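Local coordinates for protein insecticyanin A form (Manduca sexta, PDB 1Z24) that binds the blue chromophore biliverdin IX gamma and, mixed with carotenes, gives hornworms their green camouflage colour, at residues A[65-70]-A[178-183]; A[26-31]-A[168-173]. All coordinates share one frame; numbering follows the deposited sequence.

Interaction 1: A[65-70]-A[178-183]. With BLV (biliverdin IX gamma chromophore), chain B.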
ATOM      1  N   GLY A  65     -16.496 -35.118   8.748  1.00 34.56           N
ATOM      2  CA  GLY A  65     -16.337 -36.472   8.274  1.00 34.38           C
ATOM      3  C   GLY A  65     -16.353 -36.640   6.792  1.00 49.36           C
ATOM      4  O   GLY A  65     -16.198 -37.738   6.274  1.00 42.16           O
ATOM      5  N   VAL A  66     -16.534 -35.551   6.113  1.00 33.20           N
ATOM      6  CA  VAL A  66     -16.552 -35.655   4.680  1.00 27.49           C
ATOM      7  C   VAL A  66     -15.377 -34.973   4.057  1.00 32.02           C
ATOM      8  O   VAL A  66     -15.017 -33.829   4.400  1.00 34.29           O
ATOM      9  CB  VAL A  66     -17.742 -34.933   4.132  1.00 40.66           C
ATOM     10  CG1 VAL A  66     -17.692 -35.133   2.606  1.00 29.19           C
ATOM     11  CG2 VAL A  66     -18.921 -35.605   4.825  1.00 30.13           C
ATOM     12  N   LYS A  67     -14.805 -35.689   3.125  1.00 33.38           N
ATOM     13  CA  LYS A  67     -13.692 -35.126   2.478  1.00 35.69           C
ATOM     14  C   LYS A  67     -14.125 -34.505   1.212  1.00 33.22           C
ATOM     15  O   LYS A  67     -14.432 -35.219   0.262  1.00 33.03           O
ATOM     16  CB  LYS A  67     -12.602 -36.116   2.136  1.00 33.57           C
ATOM     17  CG  LYS A  67     -11.265 -35.474   1.790  1.00 24.98           C
ATOM     18  CD  LYS A  67     -10.490 -36.057   0.627  1.00 33.62           C
ATOM     19  CE  LYS A  67      -9.966 -37.488   0.633  1.00 41.35           C
ATOM     20  NZ  LYS A  67      -8.481 -37.589   0.606  1.00 91.96           N
ATOM     21  N   GLU A  68     -14.107 -33.187   1.201  1.00 27.16           N
ATOM     22  CA  GLU A  68     -14.464 -32.491  -0.016  1.00 24.24           C
ATOM     23  C   GLU A  68     -13.230 -32.131  -0.832  1.00 28.12           C
ATOM     24  O   GLU A  68     -12.168 -31.672  -0.317  1.00 39.95           O
ATOM     25  CB  GLU A  68     -15.319 -31.273   0.238  1.00 33.93           C
ATOM     26  CG  GLU A  68     -16.553 -31.666   1.000  1.00 36.73           C
ATOM     27  CD  GLU A  68     -17.304 -30.443   1.442  1.00 39.73           C
ATOM     28  OE1 GLU A  68     -17.002 -29.324   1.084  1.00 47.69           O
ATOM     29  OE2 GLU A  68     -18.285 -30.692   2.250  1.00100.00           O
ATOM     30  N   TYR A  69     -13.379 -32.334  -2.151  1.00 21.35           N
ATOM     31  CA  TYR A  69     -12.257 -32.024  -2.981  1.00 25.71           C
ATOM     32  C   TYR A  69     -12.609 -31.364  -4.297  1.00 24.17           C
ATOM     33  O   TYR A  69     -13.776 -31.317  -4.700  1.00 28.89           O
ATOM     34  CB  TYR A  69     -11.425 -33.274  -3.157  1.00 28.67           C
ATOM     35  CG  TYR A  69     -12.193 -34.301  -3.884  1.00 31.93           C
ATOM     36  CD1 TYR A  69     -11.947 -34.421  -5.254  1.00 31.56           C
ATOM     37  CD2 TYR A  69     -13.118 -35.133  -3.230  1.00 43.04           C
ATOM     38  CE1 TYR A  69     -12.625 -35.394  -5.993  1.00 26.90           C
ATOM     39  CE2 TYR A  69     -13.806 -36.118  -3.950  1.00 31.69           C
ATOM     40  CZ  TYR A  69     -13.541 -36.228  -5.328  1.00 33.54           C
ATOM     41  OH  TYR A  69     -14.180 -37.165  -6.103  1.00 44.53           O
ATOM     42  N   MET A  70     -11.567 -30.839  -4.949  1.00 21.39           N
ATOM     43  CA  MET A  70     -11.706 -30.155  -6.226  1.00 26.10           C
ATOM     44  C   MET A  70     -10.552 -30.535  -7.101  1.00 38.08           C
ATOM     45  O   MET A  70      -9.407 -30.577  -6.638  1.00 33.88           O
ATOM     46  CB  MET A  70     -11.443 -28.653  -6.030  1.00 20.00           C
ATOM     47  CG  MET A  70     -12.385 -27.967  -5.097  1.00 24.41           C
ATOM     48  SD  MET A  70     -11.786 -26.343  -4.552  1.00 31.94           S
ATOM     49  CE  MET A  70     -12.160 -25.257  -5.902  1.00 22.60           C
ATOM     50  N   SER A 178     -15.154 -40.330   6.612  1.00 44.13           N
ATOM     51  CA  SER A 178     -15.846 -41.565   6.306  1.00 55.19           C
ATOM     52  C   SER A 178     -16.241 -41.562   4.850  1.00 45.76           C
ATOM     53  O   SER A 178     -16.399 -42.605   4.225  1.00 41.74           O
ATOM     54  CB  SER A 178     -17.085 -41.687   7.137  1.00 44.36           C
ATOM     55  OG  SER A 178     -17.924 -40.583   6.788  1.00100.00           O
ATOM     56  N   THR A 179     -16.391 -40.371   4.289  1.00 61.92           N
ATOM     57  CA  THR A 179     -16.770 -40.303   2.897  1.00 55.69           C
ATOM     58  C   THR A 179     -16.226 -39.076   2.204  1.00 47.96           C
ATOM     59  O   THR A 179     -15.804 -38.145   2.894  1.00 54.10           O
ATOM     60  CB  THR A 179     -18.295 -40.355   2.792  1.00 59.68           C
ATOM     61  OG1 THR A 179     -18.675 -40.612   1.448  1.00100.00           O
ATOM     62  CG2 THR A 179     -18.840 -39.034   3.311  1.00 37.15           C
ATOM     63  N   THR A 180     -16.274 -39.115   0.838  1.00 46.13           N
ATOM     64  CA  THR A 180     -15.813 -38.059  -0.065  1.00 36.31           C
ATOM     65  C   THR A 180     -16.850 -37.343  -0.927  1.00 40.77           C
ATOM     66  O   THR A 180     -17.995 -37.729  -1.096  1.00 44.16           O
ATOM     67  CB  THR A 180     -14.693 -38.500  -0.912  1.00 28.57           C
ATOM     68  OG1 THR A 180     -15.193 -39.110  -2.038  1.00 41.32           O
ATOM     69  CG2 THR A 180     -13.859 -39.444  -0.116  1.00 32.09           C
ATOM     70  N   TYR A 181     -16.444 -36.250  -1.494  1.00 38.90           N
ATOM     71  CA  TYR A 181     -17.382 -35.535  -2.322  1.00 33.09           C
ATOM     72  C   TYR A 181     -16.643 -34.539  -3.135  1.00 26.93           C
ATOM     73  O   TYR A 181     -15.870 -33.725  -2.603  1.00 33.10           O
ATOM     74  CB  TYR A 181     -18.427 -34.893  -1.475  1.00 36.27           C
ATOM     75  CG  TYR A 181     -19.293 -33.934  -2.188  1.00 52.28           C
ATOM     76  CD1 TYR A 181     -20.466 -34.409  -2.763  1.00 52.85           C
ATOM     77  CD2 TYR A 181     -18.990 -32.576  -2.290  1.00 62.80           C
ATOM     78  CE1 TYR A 181     -21.343 -33.560  -3.436  1.00 50.70           C
ATOM     79  CE2 TYR A 181     -19.864 -31.714  -2.960  1.00 42.39           C
ATOM     80  CZ  TYR A 181     -21.041 -32.204  -3.534  1.00100.00           C
ATOM     81  OH  TYR A 181     -21.927 -31.371  -4.196  1.00 43.83           O
ATOM     82  N   SER A 182     -16.886 -34.656  -4.423  1.00 27.11           N
ATOM     83  CA  SER A 182     -16.278 -33.793  -5.403  1.00 26.10           C
ATOM     84  C   SER A 182     -17.019 -32.470  -5.570  1.00 47.49           C
ATOM     85  O   SER A 182     -18.138 -32.441  -6.026  1.00 27.16           O
ATOM     86  CB  SER A 182     -16.418 -34.432  -6.771  1.00 26.73           C
ATOM     87  OG  SER A 182     -15.683 -33.679  -7.735  1.00 32.73           O
ATOM     88  N   LEU A 183     -16.398 -31.367  -5.225  1.00 31.93           N
ATOM     89  CA  LEU A 183     -17.061 -30.100  -5.388  1.00 33.78           C
ATOM     90  C   LEU A 183     -17.105 -29.701  -6.843  1.00 24.58           C
ATOM     91  O   LEU A 183     -17.999 -29.001  -7.258  1.00 29.96           O
ATOM     92  CB  LEU A 183     -16.332 -28.980  -4.609  1.00 25.05           C
ATOM     93  CG  LEU A 183     -16.310 -29.247  -3.104  1.00 33.49           C
ATOM     94  CD1 LEU A 183     -15.333 -28.348  -2.490  1.00 21.59           C
ATOM     95  CD2 LEU A 183     -17.648 -28.912  -2.495  1.00 26.75           C
TER
HETATM   96  NA  BLV B 195      -8.732 -19.791  -2.953  1.00 24.15           N
HETATM   97  C1A BLV B 195      -9.593 -18.804  -3.301  1.00 24.98           C
HETATM   98  C2A BLV B 195      -8.971 -17.725  -4.049  1.00 28.95           C
HETATM   99  C3A BLV B 195      -7.660 -18.080  -4.173  1.00 17.72           C
HETATM  100  C4A BLV B 195      -7.524 -19.372  -3.473  1.00 21.30           C
HETATM  101  CMA BLV B 195      -6.458 -17.293  -4.820  1.00  8.95           C
HETATM  102  OA  BLV B 195     -10.771 -18.842  -3.017  1.00 24.83           O
HETATM  103  CAA BLV B 195      -9.633 -16.489  -4.507  1.00 21.36           C
HETATM  104  CBA BLV B 195      -9.733 -15.670  -3.255  1.00 20.54           C
HETATM  105  CGA BLV B 195     -10.588 -14.436  -3.544  1.00 26.58           C
HETATM  106  O1A BLV B 195     -10.102 -13.352  -3.716  1.00 21.39           O
HETATM  107  O2A BLV B 195     -11.768 -14.566  -3.634  1.00 28.06           O
HETATM  108  CHB BLV B 195      -6.306 -20.038  -3.350  1.00 24.83           C
HETATM  109  NB  BLV B 195      -6.927 -22.082  -2.159  1.00 22.06           N
HETATM  110  C1B BLV B 195      -6.005 -21.143  -2.571  1.00 23.55           C
HETATM  111  C2B BLV B 195      -4.680 -21.488  -2.119  1.00 18.21           C
HETATM  112  C3B BLV B 195      -4.818 -22.624  -1.435  1.00 32.10           C
HETATM  113  C4B BLV B 195      -6.240 -22.986  -1.451  1.00 32.87           C
HETATM  114  CMB BLV B 195      -3.402 -20.710  -2.391  1.00 18.64           C
HETATM  115  CAB BLV B 195      -3.721 -23.383  -0.752  1.00 30.14           C
HETATM  116  CBB BLV B 195      -4.078 -23.879   0.477  1.00 27.45           C
HETATM  117  CHC BLV B 195      -6.746 -24.157  -0.869  1.00 19.54           C
HETATM  118  NC  BLV B 195      -9.152 -24.122  -1.149  1.00 23.44           N
HETATM  119  C1C BLV B 195      -7.976 -24.747  -0.901  1.00 32.16           C
HETATM  120  C2C BLV B 195      -8.181 -26.176  -0.613  1.00 21.57           C
HETATM  121  C3C BLV B 195      -9.474 -26.495  -0.709  1.00 33.68           C
HETATM  122  C4C BLV B 195     -10.113 -25.162  -1.058  1.00 24.84           C
HETATM  123  CMC BLV B 195      -7.100 -27.122  -0.376  1.00 22.62           C
HETATM  124  CAC BLV B 195     -10.279 -27.793  -0.509  1.00 26.95           C
HETATM  125  CBC BLV B 195     -11.471 -27.970  -1.128  1.00 20.73           C
HETATM  126  CHD BLV B 195     -11.529 -24.938  -1.180  1.00 28.77           C
HETATM  127  ND  BLV B 195     -11.490 -23.227  -2.962  1.00 25.23           N
HETATM  128  C1D BLV B 195     -12.173 -24.080  -2.049  1.00 32.09           C
HETATM  129  C2D BLV B 195     -13.651 -23.921  -2.215  1.00 31.24           C
HETATM  130  C3D BLV B 195     -13.857 -22.990  -3.208  1.00 38.77           C
HETATM  131  C4D BLV B 195     -12.528 -22.600  -3.643  1.00 32.57           C
HETATM  132  CMD BLV B 195     -14.743 -24.605  -1.449  1.00 24.53           C
HETATM  133  OD  BLV B 195     -12.338 -21.801  -4.528  1.00 27.26           O
HETATM  134  CAD BLV B 195     -15.156 -22.519  -3.729  1.00 21.94           C
HETATM  135  CBD BLV B 195     -15.408 -23.210  -5.056  1.00 20.54           C
HETATM  136  CGD BLV B 195     -16.661 -22.604  -5.788  1.00 35.73           C
HETATM  137  O1D BLV B 195     -17.727 -23.116  -5.659  1.00 31.02           O
HETATM  138  O2D BLV B 195     -16.575 -21.599  -6.469  1.00 29.54           O
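The ring of Y69 lies over the backbone of Y181 and S182, and this is the well-packed part of the contact between segments 65-70 and 178-183. With CG set between the backbone N and the carbonyl carbon (chi1 64°), the ring has the CA of S182 over one face in a CH-pi contact, that atom 3.8 Å from the ring centroid. T180 OG1 sits at the ring edge by CE2, and outside the pair Y58 meets the same ring. An alanine in place of Y69 would probably uncover S182 CA and leave Y58 without its ring partner.

Beneath the side chains runs a parallel ladder in which K67 and Y69 each bond both ways. K67 N gives to T179 O at 2.7 Å, Y181 N to K67 O, Y69 N to Y181 O, and finally L183 N meets Y69 O at 2.7 Å, nearly along the C=O axis. The other edge of strand 66-76 is bonded to strand 55-63, through E68 to F61 and M70 to N59.

On the face of V66, T179, E68 and Y181 the side chains fit more loosely. The V66 and T179 side chains lie side by side, CG2 to CG2 3.7 Å, while Y181 CD2 comes no nearer to E68 CG than 4.2 Å, its ring on the exposed side. The G65 end lies at the surface, where G65 O takes one good bond, from S178 N at 2.8 Å, and weak ones from S178 OG and T179 N.

At the far end M70 CG rests 4.0 Å from L183 CD1, and both side chains go on to the biliverdin, M70 SD lying 3.4 Å from its atom C1D. The chemistry is thus graded: backbone bonds and modest side-chain packing attach the C-terminal strand to the lipocalin barrel, and at the pocket end the M70 thioether and an L183 methyl meet the chromophore.

Interaction 2: A[26-31]-A[168-173]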
ATOM      1  N   ALA A  26       2.594 -31.685  -2.348  1.00 24.65           N
ATOM      2  CA  ALA A  26       1.442 -31.553  -1.476  1.00 23.76           C
ATOM      3  C   ALA A  26       1.682 -30.484  -0.414  1.00 33.31           C
ATOM      4  O   ALA A  26       2.529 -30.570   0.497  1.00 31.05           O
ATOM      5  CB  ALA A  26       1.224 -32.909  -0.844  1.00 23.91           C
ATOM      6  N   TRP A  27       0.921 -29.433  -0.524  1.00 31.88           N
ATOM      7  CA  TRP A  27       1.117 -28.361   0.437  1.00 22.30           C
ATOM      8  C   TRP A  27       0.041 -28.335   1.485  1.00 30.35           C
ATOM      9  O   TRP A  27      -1.144 -28.320   1.141  1.00 32.71           O
ATOM     10  CB  TRP A  27       1.082 -27.006  -0.337  1.00 18.76           C
ATOM     11  CG  TRP A  27       2.266 -26.762  -1.221  1.00 21.71           C
ATOM     12  CD1 TRP A  27       2.335 -26.935  -2.586  1.00 22.88           C
ATOM     13  CD2 TRP A  27       3.579 -26.306  -0.769  1.00 24.25           C
ATOM     14  NE1 TRP A  27       3.611 -26.611  -3.003  1.00 22.77           N
ATOM     15  CE2 TRP A  27       4.393 -26.192  -1.938  1.00 32.81           C
ATOM     16  CE3 TRP A  27       4.135 -25.986   0.481  1.00 23.74           C
ATOM     17  CZ2 TRP A  27       5.739 -25.779  -1.894  1.00 21.62           C
ATOM     18  CZ3 TRP A  27       5.503 -25.615   0.490  1.00 20.86           C
ATOM     19  CH2 TRP A  27       6.276 -25.541  -0.663  1.00 30.52           C
ATOM     20  N   HIS A  28       0.468 -28.320   2.751  1.00 26.51           N
ATOM     21  CA  HIS A  28      -0.435 -28.264   3.872  1.00 27.48           C
ATOM     22  C   HIS A  28      -0.641 -26.816   4.248  1.00 32.83           C
ATOM     23  O   HIS A  28       0.313 -26.015   4.280  1.00 29.77           O
ATOM     24  CB  HIS A  28       0.113 -28.955   5.116  1.00 27.32           C
ATOM     25  CG  HIS A  28       0.475 -30.364   4.780  1.00 33.02           C
ATOM     26  ND1 HIS A  28       1.624 -30.664   4.092  1.00 38.55           N
ATOM     27  CD2 HIS A  28      -0.198 -31.540   5.064  1.00 37.21           C
ATOM     28  CE1 HIS A  28       1.631 -31.980   3.956  1.00 36.59           C
ATOM     29  NE2 HIS A  28       0.556 -32.549   4.536  1.00 30.19           N
ATOM     30  N   GLU A  29      -1.892 -26.469   4.517  1.00 24.90           N
ATOM     31  CA  GLU A  29      -2.192 -25.093   4.888  1.00 26.66           C
ATOM     32  C   GLU A  29      -2.024 -24.956   6.397  1.00 25.73           C
ATOM     33  O   GLU A  29      -2.917 -25.273   7.122  1.00 26.35           O
ATOM     34  CB  GLU A  29      -3.625 -24.790   4.460  1.00 16.39           C
ATOM     35  CG  GLU A  29      -4.069 -23.439   5.034  1.00 21.89           C
ATOM     36  CD  GLU A  29      -5.460 -23.184   4.633  1.00 27.51           C
ATOM     37  OE1 GLU A  29      -5.770 -22.802   3.506  1.00 24.39           O
ATOM     38  OE2 GLU A  29      -6.292 -23.476   5.595  1.00 23.73           O
ATOM     39  N   ILE A  30      -0.863 -24.532   6.861  1.00 22.18           N
ATOM     40  CA  ILE A  30      -0.588 -24.410   8.268  1.00 21.32           C
ATOM     41  C   ILE A  30      -1.456 -23.349   8.823  1.00 29.03           C
ATOM     42  O   ILE A  30      -1.986 -23.430   9.916  1.00 28.59           O
ATOM     43  CB  ILE A  30       0.886 -24.018   8.425  1.00 25.67           C
ATOM     44  CG1 ILE A  30       1.770 -25.133   7.941  1.00 31.77           C
ATOM     45  CG2 ILE A  30       1.212 -23.746   9.873  1.00 25.32           C
ATOM     46  CD1 ILE A  30       1.435 -26.435   8.618  1.00 32.28           C
ATOM     47  N   ALA A  31      -1.617 -22.305   8.062  1.00 28.37           N
ATOM     48  CA  ALA A  31      -2.468 -21.236   8.566  1.00 29.39           C
ATOM     49  C   ALA A  31      -2.904 -20.389   7.419  1.00 36.57           C
ATOM     50  O   ALA A  31      -2.268 -20.426   6.349  1.00 20.45           O
ATOM     51  CB  ALA A  31      -1.753 -20.325   9.529  1.00 21.33           C
ATOM     52  N   ASN A 168      -4.500 -24.107  10.985  1.00 24.66           N
ATOM     53  CA  ASN A 168      -5.327 -25.222  10.523  1.00 16.89           C
ATOM     54  C   ASN A 168      -5.041 -26.474  11.397  1.00 33.40           C
ATOM     55  O   ASN A 168      -4.203 -26.456  12.272  1.00 31.82           O
ATOM     56  CB  ASN A 168      -5.157 -25.587   9.077  1.00 32.62           C
ATOM     57  CG  ASN A 168      -6.463 -26.161   8.595  1.00 31.49           C
ATOM     58  OD1 ASN A 168      -7.127 -26.971   9.267  1.00 34.83           O
ATOM     59  ND2 ASN A 168      -6.855 -25.699   7.442  1.00 37.99           N
ATOM     60  N   ASP A 169      -5.711 -27.565  11.188  1.00 39.15           N
ATOM     61  CA  ASP A 169      -5.442 -28.693  12.034  1.00 26.59           C
ATOM     62  C   ASP A 169      -5.278 -29.908  11.209  1.00 33.28           C
ATOM     63  O   ASP A 169      -6.056 -30.189  10.295  1.00 30.06           O
ATOM     64  CB  ASP A 169      -6.589 -28.759  13.098  1.00 32.75           C
ATOM     65  CG  ASP A 169      -6.717 -29.987  14.024  1.00 40.00           C
ATOM     66  OD1 ASP A 169      -7.758 -30.251  14.602  1.00 38.38           O
ATOM     67  OD2 ASP A 169      -5.672 -30.776  14.094  1.00 38.75           O
ATOM     68  N   PHE A 170      -4.223 -30.600  11.561  1.00 27.06           N
ATOM     69  CA  PHE A 170      -3.840 -31.817  10.890  1.00 30.21           C
ATOM     70  C   PHE A 170      -3.808 -33.058  11.809  1.00 40.33           C
ATOM     71  O   PHE A 170      -3.105 -34.020  11.532  1.00 30.44           O
ATOM     72  CB  PHE A 170      -2.459 -31.613  10.172  1.00 36.08           C
ATOM     73  CG  PHE A 170      -2.657 -30.585   9.071  1.00 26.30           C
ATOM     74  CD1 PHE A 170      -3.087 -30.968   7.799  1.00 32.40           C
ATOM     75  CD2 PHE A 170      -2.475 -29.226   9.359  1.00 30.73           C
ATOM     76  CE1 PHE A 170      -3.327 -30.005   6.818  1.00 42.98           C
ATOM     77  CE2 PHE A 170      -2.695 -28.241   8.391  1.00 35.43           C
ATOM     78  CZ  PHE A 170      -3.129 -28.654   7.127  1.00 23.51           C
ATOM     79  N   SER A 171      -4.552 -33.067  12.902  1.00 43.41           N
ATOM     80  CA  SER A 171      -4.562 -34.233  13.767  1.00 36.43           C
ATOM     81  C   SER A 171      -5.236 -35.381  13.022  1.00 46.98           C
ATOM     82  O   SER A 171      -5.946 -35.161  11.996  1.00 28.90           O
ATOM     83  CB  SER A 171      -5.247 -33.912  15.069  1.00 25.36           C
ATOM     84  OG  SER A 171      -6.609 -33.834  14.782  1.00 33.84           O
ATOM     85  N   GLU A 172      -5.003 -36.596  13.517  1.00 33.25           N
ATOM     86  CA  GLU A 172      -5.585 -37.726  12.842  1.00 35.56           C
ATOM     87  C   GLU A 172      -7.088 -37.595  12.797  1.00 36.52           C
ATOM     88  O   GLU A 172      -7.764 -37.933  11.820  1.00 33.77           O
ATOM     89  CB  GLU A 172      -5.073 -39.042  13.414  1.00 28.38           C
ATOM     90  CG  GLU A 172      -4.225 -39.816  12.379  1.00100.00           C
ATOM     91  CD  GLU A 172      -4.024 -41.289  12.747  1.00100.00           C
ATOM     92  OE1 GLU A 172      -3.152 -42.038  12.247  1.00100.00           O
ATOM     93  OE2 GLU A 172      -4.915 -41.686  13.657  1.00100.00           O
ATOM     94  N   ALA A 173      -7.582 -37.025  13.880  1.00 29.00           N
ATOM     95  CA  ALA A 173      -9.002 -36.805  14.024  1.00 31.73           C
ATOM     96  C   ALA A 173      -9.498 -35.871  12.961  1.00 36.51           C
ATOM     97  O   ALA A 173     -10.446 -36.179  12.260  1.00 39.81           O
ATOM     98  CB  ALA A 173      -9.355 -36.259  15.391  1.00 25.42           C
TER
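F170 holds CG anti to its carbonyl carbon (chi1 -66°), and H28 does the same on strand 25-32; both CB atoms point into the contact, and the two rings meet there. The encounter is an offset edge-to-face pair, the edge of H28 turned to the face of F170, with planes at 77° and centroids 5.5 Å apart. H28 CD2 makes the approach, 3.9 Å from F170 CE1, while H28 CB lies obliquely by F170 CZ. The polar end of H28 is used outside the pair, ND1 bonding S136 O.

At another part of its rim F170 meets the backbone: E29 O lies in the ring plane, 3.2 Å from CE2. The carbonyl oxygen therefore faces the weakly positive C-H edge of the ring.

E29 has CG anti to its backbone N (chi1 171°) and an extended chain, crossing the N168 side chain at about a right angle. N168 ND2 gives to E29 OE2 at 2.9 Å, arriving on the anti side and out of the carboxylate plane, though the oxygen is close to the amide's own plane. N168 N also bonds I30 O, at 2.8 Å, from above the carbonyl plane. This backbone bond lies at a classic beta bulge, where I30 and A31 both face I134.

An Asx turn, D169 OD2 accepting from S171 N, spans F170 and leads into the short helix 172-175, where S171 OG caps A174 N.

E29 lines the biliverdin pocket, and its OE2 is shared between N168 and a salt bridge from K32. With E38 OE2 close to E29 OE1, the like charges would tend to make protonation easier, whereas K32 and the N168 amide would oppose this and probably steady the carboxylate.

How the interactions relate
Interactions 1 and 2 reach the same sheet of the lipocalin barrel, their centres about 16 Å apart and their nearest atoms about 7 Å apart, so they do not touch. The C-terminal chain joins them: it leaves the contact with strand 25-32 at F170, enters helix 172-175, tied back by the disulfide C43-C175, and goes on to strand 179-182. Both feed the biliverdin pocket. Interaction 1 supplies E68, M70 and L183; interaction 2 supplies E29, whose side chain touches the pigment. Polar grips on the chromophore come from R97, N37 and N118, outside both contacts.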